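PDB 3TEE: flagella basal body P-ring formation protein flgA from Salmonella typhimurium, which acts in the periplasm in assembly of the flagellar P-ring, probably as a chaperone or modulator for the ring protein FlgI. Local coordinates for residues 1-4 / 5-8; 8-11 / 12-16; 102-105 / 106-110; 122-125 / 126-130; 129-132 / 133-136. All blocks are in the same frame, centred on the assembly; numbering follows the deposited sequence.

Interaction 1: 1-4 / 5-8; sequences QDIN and AQLT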
loop_
_atom_site.group_PDB
_atom_site.type_symbol
_atom_site.label_atom_id
_atom_site.label_comp_id
_atom_site.label_asym_id
_atom_site.label_seq_id
_atom_site.Cartn_x
_atom_site.Cartn_y
_atom_site.Cartn_z
ATOM N N GLN A 1 31.536 18.331 -15.395
ATOM C CA GLN A 1 30.829 17.100 -15.022
ATOM C C GLN A 1 30.441 17.010 -13.525
ATOM O O GLN A 1 29.829 16.037 -13.115
ATOM C CB GLN A 1 31.518 15.821 -15.572
ATOM C CG GLN A 1 33.048 15.772 -15.425
ATOM C CD GLN A 1 33.681 14.564 -16.088
ATOM O OE1 GLN A 1 34.600 14.689 -16.909
ATOM N NE2 GLN A 1 33.236 13.363 -15.725
ATOM N N ASP A 2 30.726 18.092 -12.760
ATOM C CA ASP A 2 30.471 18.315 -11.333
ATOM C C ASP A 2 28.984 18.113 -10.970
ATOM O O ASP A 2 28.690 17.192 -10.215
ATOM C CB ASP A 2 30.958 19.725 -10.947
ATOM C CG ASP A 2 31.304 19.978 -9.494
ATOM O OD1 ASP A 2 31.971 19.111 -8.882
ATOM O OD2 ASP A 2 31.039 21.106 -9.009
ATOM N N ILE A 3 28.056 18.929 -11.523
ATOM C CA ILE A 3 26.615 18.824 -11.224
ATOM C C ILE A 3 26.032 17.464 -11.553
ATOM O O ILE A 3 25.222 16.927 -10.785
ATOM C CB ILE A 3 25.762 19.987 -11.824
ATOM C CG1 ILE A 3 24.292 19.951 -11.319
ATOM C CG2 ILE A 3 25.809 20.007 -13.380
ATOM C CD1 ILE A 3 24.117 20.574 -10.042
ATOM N N ASN A 4 26.414 16.915 -12.702
ATOM C CA ASN A 4 25.914 15.624 -13.144
ATOM C C ASN A 4 26.341 14.506 -12.158
ATOM O O ASN A 4 25.514 13.691 -11.762
ATOM C CB ASN A 4 26.391 15.348 -14.583
ATOM C CG ASN A 4 25.457 15.929 -15.632
ATOM O OD1 ASN A 4 24.273 15.552 -15.733
ATOM N ND2 ASN A 4 25.974 16.828 -16.466
ATOM N N ALA A 5 27.603 14.536 -11.712
ATOM C CA ALA A 5 28.158 13.568 -10.749
ATOM C C ALA A 5 27.439 13.713 -9.374
ATOM O O ALA A 5 27.099 12.721 -8.747
ATOM C CB ALA A 5 29.655 13.819 -10.583
ATOM N N GLN A 6 27.204 14.958 -8.938
ATOM C CA GLN A 6 26.524 15.245 -7.675
ATOM C C GLN A 6 25.081 14.782 -7.721
ATOM O O GLN A 6 24.653 14.083 -6.805
ATOM C CB GLN A 6 26.599 16.752 -7.373
ATOM C CG GLN A 6 28.006 17.228 -7.005
ATOM C CD GLN A 6 28.045 18.725 -6.714
ATOM O OE1 GLN A 6 27.064 19.427 -6.887
ATOM N NE2 GLN A 6 29.181 19.253 -6.297
ATOM N N LEU A 7 24.338 15.123 -8.778
ATOM C CA LEU A 7 22.956 14.647 -8.919
ATOM C C LEU A 7 22.896 13.124 -9.007
ATOM O O LEU A 7 21.991 12.546 -8.423
ATOM C CB LEU A 7 22.244 15.260 -10.147
ATOM C CG LEU A 7 21.874 16.758 -10.019
ATOM C CD1 LEU A 7 21.541 17.326 -11.373
ATOM C CD2 LEU A 7 20.715 16.968 -9.027
ATOM N N THR A 8 23.831 12.488 -9.755
ATOM C CA THR A 8 23.882 11.014 -9.883
ATOM C C THR A 8 24.080 10.359 -8.503
ATOM O O THR A 8 23.363 9.410 -8.162
ATOM C CB THR A 8 24.948 10.584 -10.917
ATOM O OG1 THR A 8 24.577 11.123 -12.204
ATOM C CG2 THR A 8 25.109 9.050 -10.988
#
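The carbonyl of Asn-4 is a flat group approached on both faces by Thr-8. The threonine hydroxyl stands above one face of its plane and the backbone amide comes from the other, within the second turn of helix 2-14. Thr-8 OG1 lies 2.8 Å from Asn-4 O, well away from a lone-pair direction. The backbone bond from Thr-8 N to Asn-4 O measures 2.9 Å and is less tilted, so a single oxygen takes two hydrogen bonds from one residue. The torsion explains the reach: Thr-8 OG1 sits beside its own backbone N (chi1 -62°) and thus faces back along the helix.

A second pair of flat groups is only adjacent. The Asp-2 carboxylate and the Gln-6 amide are turned 53° from each other, and Gln-6 NE2 stays 3.8 Å from Asp-2 OD1 and from Asp-2 OD2. That amide donates instead to the backbone oxygen of Glu-37, which ties the helix to a loop. At the first turn, the Asp-2 carboxylate lies where the helix dipole would probably favour a negative charge.

On the apolar side Ile-3 and Leu-7 run alongside each other, pointing the same way, with Ile-3 CG1 3.8 Å from Leu-7 CD1. Both rest on Phe-41 of strand 40-42, and Leu-7 also reaches Val-24 of strand 21-26, so this flank turns inward. Beneath the pair the regular i to i+4 pattern continues: Leu-7 N reaches Ile-3 O at 2.8 Å, with an almost straight N-H...O angle of 172°.

Interaction 2: 8-11 / 12-16; sequences TTWF and SQRLA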
loop_
_atom_site.group_PDB
_atom_site.type_symbol
_atom_site.label_atom_id
_atom_site.label_comp_id
_atom_site.label_asym_id
_atom_site.label_seq_id
_atom_site.Cartn_x
_atom_site.Cartn_y
_atom_site.Cartn_z
ATOM N N THR A 8 23.831 12.488 -9.755
ATOM C CA THR A 8 23.882 11.014 -9.883
ATOM C C THR A 8 24.080 10.359 -8.503
ATOM O O THR A 8 23.363 9.410 -8.162
ATOM C CB THR A 8 24.948 10.584 -10.917
ATOM O OG1 THR A 8 24.577 11.123 -12.204
ATOM C CG2 THR A 8 25.109 9.050 -10.988
ATOM N N THR A 9 25.035 10.875 -7.719
ATOM C CA THR A 9 25.279 10.400 -6.350
ATOM C C THR A 9 24.047 10.697 -5.459
ATOM O O THR A 9 23.615 9.827 -4.697
ATOM C CB THR A 9 26.601 11.001 -5.782
ATOM O OG1 THR A 9 27.693 10.495 -6.546
ATOM C CG2 THR A 9 26.826 10.652 -4.298
ATOM N N TRP A 10 23.482 11.910 -5.552
ATOM C CA TRP A 10 22.325 12.244 -4.720
ATOM C C TRP A 10 21.136 11.287 -4.975
ATOM O O TRP A 10 20.637 10.669 -4.025
ATOM C CB TRP A 10 21.923 13.716 -4.906
ATOM C CG TRP A 10 20.903 14.207 -3.928
ATOM C CD1 TRP A 10 21.107 14.527 -2.618
ATOM C CD2 TRP A 10 19.566 14.595 -4.233
ATOM N NE1 TRP A 10 19.953 15.043 -2.071
ATOM C CE2 TRP A 10 18.981 15.074 -3.035
ATOM C CE3 TRP A 10 18.788 14.564 -5.408
ATOM C CZ2 TRP A 10 17.671 15.562 -2.982
ATOM C CZ3 TRP A 10 17.471 15.016 -5.343
ATOM C CH2 TRP A 10 16.927 15.495 -4.137
ATOM N N PHE A 11 20.727 11.116 -6.235
ATOM C CA PHE A 11 19.615 10.197 -6.532
ATOM C C PHE A 11 19.956 8.755 -6.225
ATOM O O PHE A 11 19.068 8.043 -5.775
ATOM C CB PHE A 11 19.128 10.320 -7.982
ATOM C CG PHE A 11 18.206 11.498 -8.172
ATOM C CD1 PHE A 11 16.857 11.411 -7.817
ATOM C CD2 PHE A 11 18.671 12.679 -8.742
ATOM C CE1 PHE A 11 15.998 12.500 -7.999
ATOM C CE2 PHE A 11 17.815 13.774 -8.908
ATOM C CZ PHE A 11 16.480 13.663 -8.566
ATOM N N SER A 12 21.218 8.309 -6.468
ATOM C CA SER A 12 21.646 6.927 -6.118
ATOM C C SER A 12 21.431 6.668 -4.600
ATOM O O SER A 12 20.865 5.646 -4.217
ATOM C CB SER A 12 23.130 6.722 -6.458
ATOM O OG SER A 12 23.332 6.678 -7.865
ATOM N N GLN A 13 21.934 7.569 -3.752
ATOM C CA GLN A 13 21.806 7.465 -2.277
ATOM C C GLN A 13 20.318 7.545 -1.862
ATOM O O GLN A 13 19.867 6.733 -1.056
ATOM C CB GLN A 13 22.611 8.566 -1.568
ATOM C CG GLN A 13 24.124 8.317 -1.669
ATOM C CD GLN A 13 25.012 9.461 -1.241
ATOM O OE1 GLN A 13 24.548 10.578 -0.996
ATOM N NE2 GLN A 13 26.333 9.211 -1.192
ATOM N N ARG A 14 19.563 8.491 -2.444
ATOM C CA ARG A 14 18.120 8.622 -2.155
ATOM C C ARG A 14 17.334 7.347 -2.501
ATOM O O ARG A 14 16.332 7.029 -1.847
ATOM C CB ARG A 14 17.521 9.741 -2.996
ATOM C CG ARG A 14 17.684 11.081 -2.380
ATOM C CD ARG A 14 17.031 12.112 -3.267
ATOM N NE ARG A 14 15.565 12.046 -3.282
ATOM C CZ ARG A 14 14.769 12.563 -2.352
ATOM N NH1 ARG A 14 15.284 13.160 -1.283
ATOM N NH2 ARG A 14 13.454 12.463 -2.467
ATOM N N LEU A 15 17.790 6.635 -3.539
ATOM C CA LEU A 15 17.108 5.435 -4.059
ATOM C C LEU A 15 17.694 4.137 -3.521
ATOM O O LEU A 15 17.371 3.069 -4.046
ATOM C CB LEU A 15 17.100 5.472 -5.607
ATOM C CG LEU A 15 15.975 6.259 -6.337
ATOM C CD1 LEU A 15 15.634 7.577 -5.686
ATOM C CD2 LEU A 15 16.352 6.562 -7.797
ATOM N N ALA A 16 18.515 4.213 -2.434
ATOM C CA ALA A 16 19.100 3.022 -1.812
ATOM C C ALA A 16 17.940 2.067 -1.370
ATOM O O ALA A 16 16.908 2.523 -0.882
ATOM C CB ALA A 16 19.968 3.411 -0.611
#
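Two sets of torsions bring Trp-10 and Arg-14 together on helix 2-14. The indole swings opposite its backbone N (chi1 -170°), while the arginine CG leaves beside its own N and an extended chi2 carries CD over the ring. Arg-14 CD sits almost centrally above the six-membered ring of Trp-10, 3.3 Å from its centroid, in a CH-pi contact. The bend at chi3 (71°) then lays the guanidinium against the same face, with planes 24° apart and Arg-14 NH1 3.8 Å from Trp-10 CZ2.

One residue along, the same helix turns a different flank inward. Phe-11 is buried against Val-22 and Val-24 of strand 21-26 and against strands 53-59 and 62-79, while Trp-10 also meets the ring of Phe-41.

The polar flank has its own link. Ser-12 OG approaches Thr-8 O from above the carbonyl plane at 2.7 Å, and Ser-12 N reaches Thr-8 O from the opposite face at 2.9 Å. Nearby, Thr-9 CG2 lies alongside the extended Gln-13 chain, 3.5 Å from its NE2.

Between Arg-14 and Trp-10 the chemistry is mixed: methylene hydrogens and a planar cation share one aromatic surface. The arrangement should restrain the arginine's rotation, and its positive charge would probably be favoured by the ring electrons and by the helix end.

Interaction 3: 102-105 / 106-110; sequences DQLP and PRTVL. With GOL (glycerol), chain B.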
loop_
_atom_site.group_PDB
_atom_site.type_symbol
_atom_site.label_atom_id
_atom_site.label_comp_id
_atom_site.label_asym_id
_atom_site.label_seq_id
_atom_site.Cartn_x
_atom_site.Cartn_y
_atom_site.Cartn_z
ATOM N N ASP A 102 11.065 3.650 -13.537
ATOM C CA ASP A 102 10.536 4.891 -14.104
ATOM C C ASP A 102 9.650 4.613 -15.324
ATOM O O ASP A 102 8.995 5.528 -15.813
ATOM C CB ASP A 102 11.675 5.878 -14.461
ATOM C CG ASP A 102 12.690 5.280 -15.409
ATOM O OD1 ASP A 102 13.391 4.298 -14.999
ATOM O OD2 ASP A 102 12.793 5.776 -16.564
ATOM N N GLN A 103 9.628 3.364 -15.821
ATOM C CA GLN A 103 8.745 3.014 -16.957
ATOM C C GLN A 103 7.561 2.160 -16.521
ATOM O O GLN A 103 6.738 1.765 -17.353
ATOM C CB GLN A 103 9.526 2.360 -18.101
ATOM C CG GLN A 103 10.413 3.381 -18.830
ATOM C CD GLN A 103 11.341 2.770 -19.829
ATOM O OE1 GLN A 103 11.719 1.599 -19.741
ATOM N NE2 GLN A 103 11.739 3.568 -20.806
ATOM N N LEU A 104 7.451 1.904 -15.224
ATOM C CA LEU A 104 6.383 1.080 -14.683
ATOM C C LEU A 104 5.032 1.799 -14.676
ATOM O O LEU A 104 4.993 3.025 -14.485
ATOM C CB LEU A 104 6.716 0.656 -13.245
ATOM C CG LEU A 104 7.800 -0.399 -13.055
ATOM C CD1 LEU A 104 8.036 -0.608 -11.567
ATOM C CD2 LEU A 104 7.372 -1.770 -13.743
ATOM N N PRO A 105 3.911 1.036 -14.749
ATOM C CA PRO A 105 2.573 1.680 -14.633
ATOM C C PRO A 105 2.333 2.242 -13.228
ATOM O O PRO A 105 3.055 1.849 -12.304
ATOM C CB PRO A 105 1.586 0.556 -15.003
ATOM C CG PRO A 105 2.323 -0.708 -14.782
ATOM C CD PRO A 105 3.805 -0.423 -14.953
ATOM N N PRO A 106 1.333 3.154 -13.023
ATOM C CA PRO A 106 1.125 3.746 -11.690
ATOM C C PRO A 106 0.899 2.774 -10.554
ATOM O O PRO A 106 0.199 1.775 -10.724
ATOM C CB PRO A 106 -0.118 4.630 -11.888
ATOM C CG PRO A 106 -0.104 4.978 -13.309
ATOM C CD PRO A 106 0.391 3.739 -14.003
ATOM N N ARG A 107 1.487 3.084 -9.389
ATOM C CA ARG A 107 1.350 2.311 -8.156
ATOM C C ARG A 107 1.710 0.811 -8.310
ATOM O O ARG A 107 0.993 -0.055 -7.805
ATOM C CB ARG A 107 -0.052 2.499 -7.538
ATOM C CG ARG A 107 -0.289 3.906 -6.961
ATOM C CD ARG A 107 -1.745 4.106 -6.579
ATOM N NE ARG A 107 -2.075 3.472 -5.302
ATOM C CZ ARG A 107 -3.279 3.007 -4.982
ATOM N NH1 ARG A 107 -4.279 3.081 -5.853
ATOM N NH2 ARG A 107 -3.488 2.449 -3.798
ATOM N N THR A 108 2.815 0.518 -9.008
ATOM C CA THR A 108 3.287 -0.864 -9.129
ATOM C C THR A 108 3.882 -1.209 -7.769
ATOM O O THR A 108 4.642 -0.409 -7.202
ATOM C CB THR A 108 4.340 -1.017 -10.254
ATOM O OG1 THR A 108 3.717 -0.741 -11.503
ATOM C CG2 THR A 108 4.970 -2.431 -10.293
ATOM N N VAL A 109 3.563 -2.405 -7.264
ATOM C CA VAL A 109 4.116 -2.900 -6.009
ATOM C C VAL A 109 5.620 -3.166 -6.211
ATOM O O VAL A 109 6.006 -3.819 -7.182
ATOM C CB VAL A 109 3.364 -4.160 -5.501
ATOM C CG1 VAL A 109 4.013 -4.698 -4.228
ATOM C CG2 VAL A 109 1.883 -3.863 -5.261
ATOM N N LEU A 110 6.466 -2.651 -5.304
ATOM C CA LEU A 110 7.910 -2.849 -5.433
ATOM C C LEU A 110 8.438 -3.859 -4.430
ATOM O O LEU A 110 9.407 -4.580 -4.704
ATOM C CB LEU A 110 8.665 -1.513 -5.294
ATOM C CG LEU A 110 8.265 -0.387 -6.246
ATOM C CD1 LEU A 110 9.053 0.869 -5.947
ATOM C CD2 LEU A 110 8.405 -0.803 -7.720
HETATM C C1 GOL B . 6.564 4.207 -10.232
HETATM O O1 GOL B . 6.893 4.171 -11.642
HETATM C C2 GOL B . 6.066 2.834 -9.721
HETATM O O2 GOL B . 4.712 2.620 -10.037
HETATM C C3 GOL B . 6.382 2.575 -8.235
HETATM O O3 GOL B . 5.234 2.223 -7.453
#
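Thr-108 meets Pro-105 directly: its OG1 donates to Pro-105 O at 2.8 Å, standing over the carbonyl plane rather than in a lone-pair direction. The hydroxyl is set for this by lying beside its own backbone N (chi1 -65°), with CG2 left to face Leu-104.

The backbone amide takes a different partner. A glycerol, probably from the crystallisation liquor, inserts its O2 between the two ends of the turn: Thr-108 N donates to glycerol O2 at 3.0 Å, and glycerol O2 donates to Pro-105 O at 2.9 Å. Glycerol O3 also gives a bond to Thr-108 O, 2.7 Å away. The small alcohol thus bridges the polar backbone atoms, and Pro-105 O accepts from both a side chain and a ligand.

Next to this polar centre lies an apolar patch. Leu-104 CD1 comes 3.8 Å from Thr-108 CG2, the two chains crossing at about a right angle, and 3.9 Å from Leu-110 CD2. Further out, Tyr-76 of strand 62-79 packs against Leu-104, Thr-108 and Leu-110, while Val-109 makes backbone bonds to Val-77 and Val-130.

Pro-106 takes the second position of the turn and Arg-107, with positive phi (54°), the third. The result is a type II beta turn, its mouth bridged by a glycerol hydroxyl, in the long connection between strands 94-100 and 118-120 of the family's chaperone region.

Interaction 4: 122-125 / 126-130; sequences RDLA and PGQPV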
loop_
_atom_site.group_PDB
_atom_site.type_symbol
_atom_site.label_atom_id
_atom_site.label_comp_id
_atom_site.label_asym_id
_atom_site.label_seq_id
_atom_site.Cartn_x
_atom_site.Cartn_y
_atom_site.Cartn_z
ATOM N N ARG A 122 -8.693 -8.701 -10.699
ATOM C CA ARG A 122 -8.788 -8.931 -12.151
ATOM C C ARG A 122 -8.180 -10.238 -12.600
ATOM O O ARG A 122 -7.382 -10.827 -11.877
ATOM C CB ARG A 122 -8.028 -7.818 -12.917
ATOM C CG ARG A 122 -8.304 -6.384 -12.491
ATOM C CD ARG A 122 -7.783 -5.422 -13.523
ATOM N NE ARG A 122 -7.760 -4.055 -13.012
ATOM C CZ ARG A 122 -7.061 -3.067 -13.558
ATOM N NH1 ARG A 122 -6.309 -3.290 -14.631
ATOM N NH2 ARG A 122 -7.099 -1.851 -13.031
ATOM N N ASP A 123 -8.474 -10.636 -13.860
ATOM C CA ASP A 123 -7.800 -11.761 -14.499
ATOM C C ASP A 123 -6.441 -11.202 -14.916
ATOM O O ASP A 123 -6.374 -10.285 -15.739
ATOM C CB ASP A 123 -8.565 -12.267 -15.734
ATOM C CG ASP A 123 -9.938 -12.816 -15.422
ATOM O OD1 ASP A 123 -10.093 -13.474 -14.359
ATOM O OD2 ASP A 123 -10.863 -12.576 -16.224
ATOM N N LEU A 124 -5.363 -11.703 -14.300
ATOM C CA LEU A 124 -4.022 -11.216 -14.590
ATOM C C LEU A 124 -3.230 -12.188 -15.447
ATOM O O LEU A 124 -3.389 -13.414 -15.337
ATOM C CB LEU A 124 -3.266 -10.856 -13.282
ATOM C CG LEU A 124 -3.929 -9.780 -12.364
ATOM C CD1 LEU A 124 -3.115 -9.584 -11.081
ATOM C CD2 LEU A 124 -4.049 -8.435 -13.082
ATOM N N ALA A 125 -2.365 -11.631 -16.293
ATOM C CA ALA A 125 -1.518 -12.398 -17.198
ATOM C C ALA A 125 -0.060 -12.381 -16.785
ATOM O O ALA A 125 0.412 -11.351 -16.319
ATOM C CB ALA A 125 -1.645 -11.850 -18.612
ATOM N N PRO A 126 0.692 -13.485 -17.025
ATOM C CA PRO A 126 2.132 -13.485 -16.728
ATOM C C PRO A 126 2.861 -12.306 -17.392
ATOM O O PRO A 126 2.558 -11.958 -18.542
ATOM C CB PRO A 126 2.604 -14.811 -17.346
ATOM C CG PRO A 126 1.421 -15.712 -17.234
ATOM C CD PRO A 126 0.250 -14.808 -17.531
ATOM N N GLY A 127 3.801 -11.716 -16.654
ATOM C CA GLY A 127 4.590 -10.557 -17.086
ATOM C C GLY A 127 3.986 -9.226 -16.648
ATOM O O GLY A 127 4.665 -8.204 -16.622
ATOM N N GLN A 128 2.715 -9.206 -16.329
ATOM C CA GLN A 128 2.045 -7.971 -15.907
ATOM C C GLN A 128 2.632 -7.415 -14.581
ATOM O O GLN A 128 2.635 -8.134 -13.594
ATOM C CB GLN A 128 0.554 -8.284 -15.692
ATOM C CG GLN A 128 -0.386 -7.107 -15.766
ATOM C CD GLN A 128 -1.738 -7.443 -16.367
ATOM O OE1 GLN A 128 -2.165 -8.619 -16.510
ATOM N NE2 GLN A 128 -2.459 -6.395 -16.706
ATOM N N PRO A 129 3.034 -6.128 -14.494
ATOM C CA PRO A 129 3.415 -5.575 -13.182
ATOM C C PRO A 129 2.178 -5.554 -12.278
ATOM O O PRO A 129 1.048 -5.280 -12.745
ATOM C CB PRO A 129 3.865 -4.139 -13.515
ATOM C CG PRO A 129 4.178 -4.159 -14.982
ATOM C CD PRO A 129 3.149 -5.103 -15.554
ATOM N N VAL A 130 2.366 -5.910 -11.008
ATOM C CA VAL A 130 1.269 -5.948 -10.045
ATOM C C VAL A 130 1.054 -4.529 -9.512
ATOM O O VAL A 130 1.937 -3.977 -8.839
ATOM C CB VAL A 130 1.504 -6.981 -8.914
ATOM C CG1 VAL A 130 0.421 -6.881 -7.830
ATOM C CG2 VAL A 130 1.580 -8.406 -9.478
#
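A type II beta turn from Ala-125 to Gln-128 forms the outer bend of the loop between strands 118-120 and 135-137, and the last residue of the turn closes it twice. The backbone amide of Gln-128 donates to Ala-125 O at 3.1 Å, the standard bond of such a turn. Its side chain then folds back to the opening residue, where Gln-128 OE1 accepts from Ala-125 N at 3.0 Å along a nearly straight line (175°).

The return path depends on the torsions: CG lies opposite the backbone N (chi1 -158°) and the chain bends at chi2, bringing the amide oxygen close to Leu-124 CA and Ala-125 N. Ala-125 is thereby gripped through both its N-H and its C=O by one glutamine. Leu-124 crosses that glutamine at about a right angle, with Leu-124 CD2 3.9 Å from Gln-128 OE1.

Pro-126 and Gly-127 fill the corners, the glycine with a positive phi of 93°, as the third place of this turn type requires. Gly-127 and Gln-128 also bond through their backbones to Val-79, and Leu-124 to Ile-83. On the outside, Ala-125 CB lies 3.7 Å from Pro-126 CD.

Interaction 5: 129-132 / 133-136; sequences PVQL and TMIR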
loop_
_atom_site.group_PDB
_atom_site.type_symbol
_atom_site.label_atom_id
_atom_site.label_comp_id
_atom_site.label_asym_id
_atom_site.label_seq_id
_atom_site.Cartn_x
_atom_site.Cartn_y
_atom_site.Cartn_z
ATOM N N PRO A 129 3.034 -6.128 -14.494
ATOM C CA PRO A 129 3.415 -5.575 -13.182
ATOM C C PRO A 129 2.178 -5.554 -12.278
ATOM O O PRO A 129 1.048 -5.280 -12.745
ATOM C CB PRO A 129 3.865 -4.139 -13.515
ATOM C CG PRO A 129 4.178 -4.159 -14.982
ATOM C CD PRO A 129 3.149 -5.103 -15.554
ATOM N N VAL A 130 2.366 -5.910 -11.008
ATOM C CA VAL A 130 1.269 -5.948 -10.045
ATOM C C VAL A 130 1.054 -4.529 -9.512
ATOM O O VAL A 130 1.937 -3.977 -8.839
ATOM C CB VAL A 130 1.504 -6.981 -8.914
ATOM C CG1 VAL A 130 0.421 -6.881 -7.830
ATOM C CG2 VAL A 130 1.580 -8.406 -9.478
ATOM N N GLN A 131 -0.095 -3.938 -9.840
ATOM C CA GLN A 131 -0.451 -2.594 -9.353
ATOM C C GLN A 131 -1.408 -2.692 -8.182
ATOM O O GLN A 131 -2.204 -3.628 -8.120
ATOM C CB GLN A 131 -1.059 -1.740 -10.460
ATOM C CG GLN A 131 -0.096 -1.447 -11.609
ATOM C CD GLN A 131 -0.876 -0.878 -12.767
ATOM O OE1 GLN A 131 -1.270 -1.600 -13.686
ATOM N NE2 GLN A 131 -1.136 0.426 -12.739
ATOM N N LEU A 132 -1.320 -1.743 -7.235
ATOM C CA LEU A 132 -2.212 -1.679 -6.055
ATOM C C LEU A 132 -3.707 -1.622 -6.442
ATOM O O LEU A 132 -4.537 -2.215 -5.756
ATOM C CB LEU A 132 -1.828 -0.512 -5.128
ATOM C CG LEU A 132 -0.498 -0.644 -4.367
ATOM C CD1 LEU A 132 -0.162 0.648 -3.655
ATOM C CD2 LEU A 132 -0.550 -1.774 -3.338
ATOM N N THR A 133 -4.031 -0.988 -7.582
ATOM C CA THR A 133 -5.406 -0.928 -8.110
ATOM C C THR A 133 -5.945 -2.291 -8.590
ATOM O O THR A 133 -7.153 -2.414 -8.780
ATOM C CB THR A 133 -5.509 0.110 -9.240
ATOM O OG1 THR A 133 -4.456 -0.101 -10.192
ATOM C CG2 THR A 133 -5.488 1.543 -8.724
ATOM N N MET A 134 -5.068 -3.301 -8.815
ATOM C CA MET A 134 -5.480 -4.623 -9.324
ATOM C C MET A 134 -5.799 -5.577 -8.196
ATOM O O MET A 134 -6.251 -6.693 -8.456
ATOM C CB MET A 134 -4.340 -5.295 -10.127
ATOM C CG MET A 134 -4.013 -4.689 -11.451
ATOM S SD MET A 134 -2.354 -5.286 -11.995
ATOM C CE MET A 134 -2.473 -4.773 -13.668
ATOM N N ILE A 135 -5.449 -5.205 -6.965
ATOM C CA ILE A 135 -5.536 -6.102 -5.820
ATOM C C ILE A 135 -6.271 -5.510 -4.606
ATOM O O ILE A 135 -6.405 -4.293 -4.480
ATOM C CB ILE A 135 -4.089 -6.591 -5.412
ATOM C CG1 ILE A 135 -3.261 -5.454 -4.773
ATOM C CG2 ILE A 135 -3.333 -7.264 -6.609
ATOM C CD1 ILE A 135 -1.964 -5.887 -4.021
ATOM N N ARG A 136 -6.627 -6.394 -3.675
ATOM C CA ARG A 136 -7.284 -6.075 -2.402
ATOM C C ARG A 136 -6.747 -7.026 -1.343
ATOM O O ARG A 136 -6.150 -8.047 -1.698
ATOM C CB ARG A 136 -8.824 -6.233 -2.533
ATOM C CG ARG A 136 -9.316 -7.660 -2.839
ATOM C CD ARG A 136 -10.784 -7.865 -2.445
ATOM N NE ARG A 136 -11.358 -9.106 -2.988
ATOM C CZ ARG A 136 -11.285 -10.294 -2.399
ATOM N NH1 ARG A 136 -10.649 -10.431 -1.240
ATOM N NH2 ARG A 136 -11.842 -11.353 -2.961
#
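Met-134 and Gln-131 form the tight side of a short 3-10 turn that leads into strand 135-137. The extended methionine chain runs back past the start of the turn, and its sulfur faces the backbone of Gln-131: Gln-131 N makes a weak hydrogen bond to Met-134 SD, 3.4 Å long but nearly straight at 172°. The same SD is 3.5 Å from Pro-129 O. Its methyl, Met-134 CE, reaches the side-chain oxygen Gln-131 OE1 at 3.4 Å. The amide nitrogen of that glutamine is engaged by the carbonyl of Pro-106, which probably helps to set the rotation of the amide while its oxygen meets the methyl.

The turn itself is closed by Met-134 N, which donates to Gln-131 O at 3.0 Å from far above the carbonyl plane, 56° out of it. Leu-124 and Gln-128 cover the buried methionine, whose backbone also bonds to Leu-121 near the partner strand 118-120.

The outer side is looser. Thr-133 lies exposed with OG1 in the congested site between its backbone N and carbonyl carbon (chi1 49°), with Gln-131 CB its nearest neighbour across the contact; its side chain also touches Arg-107. Leu-132 leans away, and its CD2 comes no nearer than 4.4 Å to Ile-135 CD1. The next bond is weak, with Ile-135 N 3.4 Å from Leu-132 O.

Where the strand begins, the side chains of Ile-135 and Val-130 cross at about a right angle, with Val-130 CG1 4.0 Å from Ile-135 CG2.

Interactions 1 and 2 share Thr-8 and are successive turns of one amino-terminal helix, the first at the surface and the second partly buried; both place a hydroxyl bond on one flank and hydrophobic packing on the other. Interactions 3, 4 and 5 belong to irregular connections in the chaperone region, where turns replace helical periodicity and side-chain bonds supplement those of the backbone. Interactions 3 and 4 are both surface type II turns: in the first a threonine hydroxyl and a glycerol stand in for the backbone turn bond, which the second keeps and a glutamine reinforces. Interaction 5, more buried, relies on a methionine sulfur and touches both, sharing Pro-129 and Val-130 with interaction 4.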